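Local coordinates for inulin fructotransferase (Bacillus sp. snu-7, PDB 2INV) that catalyses intramolecular fructosyl transfer on inulin, a lyase-type reaction that releases di-fructose anhydride from the end of the fructan chain, at the beta-D-fructofuranose site. Numbering follows the deposited sequence. Chains: chain A/B, Inulin fructotransferase.

The beta-D-fructofuranose site. Residues chain A 93, 204, 226, 250-252, 275, 303, 306; chain B 134, 193, 216. With FRU (beta-D-fructofuranose), chain C; FRU (beta-D-fructofuranose), chain D.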
# COMPACT_ATOMS: atom_id res chain seq x y z
N SER A 93 -20.43 16.49 -7.87
CA SER A 93 -21.04 17.18 -6.74
C SER A 93 -20.79 18.68 -6.84
O SER A 93 -21.70 19.48 -6.71
CB SER A 93 -20.45 16.66 -5.42
OG SER A 93 -21.16 17.15 -4.31
N GLU A 204 -18.38 10.38 -3.88
CA GLU A 204 -19.60 11.01 -4.34
C GLU A 204 -20.53 9.88 -4.79
O GLU A 204 -21.22 9.97 -5.81
CB GLU A 204 -19.28 12.02 -5.45
CG GLU A 204 -18.45 13.18 -4.88
CD GLU A 204 -18.17 14.30 -5.88
OE1 GLU A 204 -18.72 14.27 -7.00
OE2 GLU A 204 -17.40 15.22 -5.53
N GLY A 226 -15.35 8.48 -0.21
CA GLY A 226 -16.30 9.46 0.28
C GLY A 226 -17.67 8.96 -0.13
O GLY A 226 -17.96 8.83 -1.33
N PHE A 250 -12.70 10.10 3.58
CA PHE A 250 -13.17 11.44 3.87
C PHE A 250 -14.69 11.56 3.84
O PHE A 250 -15.40 10.60 3.53
CB PHE A 250 -12.52 12.42 2.89
CG PHE A 250 -12.53 11.92 1.47
CD1 PHE A 250 -13.69 11.99 0.71
CD2 PHE A 250 -11.38 11.37 0.91
CE1 PHE A 250 -13.70 11.52 -0.60
CE2 PHE A 250 -11.39 10.89 -0.40
CZ PHE A 250 -12.55 10.98 -1.15
N PRO A 251 -15.20 12.73 4.20
CA PRO A 251 -16.63 13.01 4.24
C PRO A 251 -17.76 12.45 3.40
O PRO A 251 -17.63 12.10 2.22
CB PRO A 251 -16.65 14.53 4.25
CG PRO A 251 -15.63 14.80 5.27
CD PRO A 251 -14.49 13.84 4.88
N ARG A 252 -19.19 11.82 3.08
CA ARG A 252 -20.24 12.01 4.22
C ARG A 252 -21.04 10.76 4.15
O ARG A 252 -22.27 10.81 4.02
CB ARG A 252 -20.98 13.27 3.78
CG ARG A 252 -21.74 13.22 2.50
CD ARG A 252 -22.40 14.61 2.10
NE ARG A 252 -21.67 15.83 2.28
CZ ARG A 252 -20.95 16.39 1.34
NH1 ARG A 252 -20.86 15.85 0.13
NH2 ARG A 252 -20.32 17.53 1.61
N PHE A 275 -18.21 14.02 9.28
CA PHE A 275 -18.99 15.17 9.77
C PHE A 275 -20.07 14.70 10.72
O PHE A 275 -20.89 15.49 11.17
CB PHE A 275 -19.71 15.90 8.63
CG PHE A 275 -18.80 16.50 7.59
CD1 PHE A 275 -17.63 17.15 7.95
CD2 PHE A 275 -19.19 16.50 6.25
CE1 PHE A 275 -16.85 17.79 6.98
CE2 PHE A 275 -18.43 17.13 5.29
CZ PHE A 275 -17.26 17.78 5.64
N TYR A 303 -19.14 21.92 3.40
CA TYR A 303 -19.63 22.36 2.09
C TYR A 303 -21.12 22.68 2.21
O TYR A 303 -21.95 21.78 2.34
CB TYR A 303 -19.36 21.25 1.07
CG TYR A 303 -19.58 21.60 -0.39
CD1 TYR A 303 -19.07 22.76 -0.95
CD2 TYR A 303 -20.26 20.70 -1.22
CE1 TYR A 303 -19.21 23.02 -2.33
CE2 TYR A 303 -20.40 20.95 -2.59
CZ TYR A 303 -19.88 22.11 -3.13
OH TYR A 303 -20.01 22.33 -4.48
N PHE A 306 -24.63 20.87 1.64
CA PHE A 306 -24.93 19.79 2.57
C PHE A 306 -25.03 20.20 4.01
O PHE A 306 -25.17 19.34 4.89
CB PHE A 306 -23.87 18.73 2.43
CG PHE A 306 -23.91 18.06 1.13
CD1 PHE A 306 -24.91 17.13 0.85
CD2 PHE A 306 -23.05 18.44 0.12
CE1 PHE A 306 -25.05 16.60 -0.41
CE2 PHE A 306 -23.18 17.91 -1.16
CZ PHE A 306 -24.19 16.99 -1.42
N ARG B 134 -11.09 22.50 -12.37
CA ARG B 134 -9.71 22.28 -12.05
C ARG B 134 -9.42 21.02 -12.82
O ARG B 134 -10.32 20.21 -13.05
CB ARG B 134 -9.47 21.96 -10.60
CG ARG B 134 -9.85 23.02 -9.61
CD ARG B 134 -9.67 22.40 -8.23
NE ARG B 134 -10.76 21.49 -7.91
CZ ARG B 134 -10.77 20.67 -6.87
NH1 ARG B 134 -9.75 20.64 -6.04
NH2 ARG B 134 -11.82 19.90 -6.65
N ASP B 193 -5.35 17.76 -4.36
CA ASP B 193 -6.58 17.38 -3.69
C ASP B 193 -6.88 15.93 -4.11
O ASP B 193 -7.07 15.66 -5.30
CB ASP B 193 -7.70 18.30 -4.15
CG ASP B 193 -9.02 18.01 -3.49
OD1 ASP B 193 -9.06 17.22 -2.52
OD2 ASP B 193 -10.05 18.53 -3.97
N GLN B 216 -5.33 18.70 0.37
CA GLN B 216 -6.34 17.95 1.10
C GLN B 216 -6.38 16.48 0.68
O GLN B 216 -6.11 16.15 -0.48
CB GLN B 216 -7.73 18.55 0.90
CG GLN B 216 -8.40 19.07 2.15
CD GLN B 216 -8.59 20.56 2.12
OE1 GLN B 216 -9.38 21.09 1.32
NE2 GLN B 216 -7.86 21.27 2.98
C1 FRU C . -15.64 18.71 -1.75
C2 FRU C . -14.27 19.16 -1.09
C3 FRU C . -13.02 18.50 -1.74
C4 FRU C . -12.01 18.30 -0.58
C5 FRU C . -12.94 18.15 0.60
C6 FRU C . -12.65 19.16 1.65
O1 FRU C . -15.60 17.60 -1.89
O2 FRU C . -14.32 20.57 -1.00
O3 FRU C . -12.35 18.72 -2.96
O4 FRU C . -11.12 17.23 -0.80
O5 FRU C . -14.30 18.48 0.15
O6 FRU C . -12.96 19.25 2.67
C1 FRU D . -17.93 17.84 -2.40
C2 FRU D . -16.84 16.95 -1.68
C3 FRU D . -16.95 15.43 -2.00
C4 FRU D . -16.52 14.71 -0.70
C5 FRU D . -16.92 15.71 0.35
C6 FRU D . -15.75 15.88 1.33
O1 FRU D . -19.24 17.22 -2.37
O3 FRU D . -16.62 14.67 -3.13
O4 FRU D . -17.11 13.43 -0.57
O5 FRU D . -17.28 16.96 -0.33
O6 FRU D . -16.29 16.35 2.50
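Two linked beta-D-fructofuranose units lie in a cleft between neighbouring right-handed parallel beta-helices, FRU (chain D) almost buried in chain A and FRU (chain C) reaching across to chain B. The carboxylate of B:Asp193, its CG anti to the backbone N (chi1 -179°), meets the outer sugar tip-on as a two-pronged acceptor. B:Asp193 OD1 accepts the 4-hydroxyl O4 of FRU (chain C) at 2.7 Å and OD2 its 3-hydroxyl O3 at 2.5 Å, both through syn lone pairs. The anti lone pair of B:Asp193 OD2 receives B:Arg134 NH1 at 3.0 Å, in the guanidinium plane, a salt bridge that fixes the carboxylate's rotation and would favour its charged form. An alanine at B:Asp193 would probably lose both sugar hydrogen bonds, leave B:Arg134 without this anchor and loosen the hold on FRU (chain C).

Around the inner sugar, the extended side chain of A:Glu204 accepts the 3-hydroxyl O3 of FRU (chain D) on the anti lone pair of OE2 (2.6 Å), while A:Ser93 N steadies OE1 from above the carboxylate plane. A:Ser93 OG and A:Arg252 NH1 converge on the 1-hydroxyl O1 of FRU (chain D), at 2.7 Å and 3.3 Å respectively; the arginine bond is nearly straight (173° at H) and lies in the guanidinium plane. A:Phe306 CD2 lies over the centre of one guanidinium face, helping fix how the group is turned, and A:Tyr303 turns one face obliquely towards the sugar, CD2 and CE2 nearest C1 and O1. Opposite, the A:Pro251 carbonyl O accepts O4 of FRU (chain D) from above the carbonyl plane, and the proline ring, backed by a face of A:Phe275, abuts C6 of the same sugar. The site thus binds di-fructose across a subunit boundary, and A:Glu204 is plausibly placed to take part in fructosyl transfer.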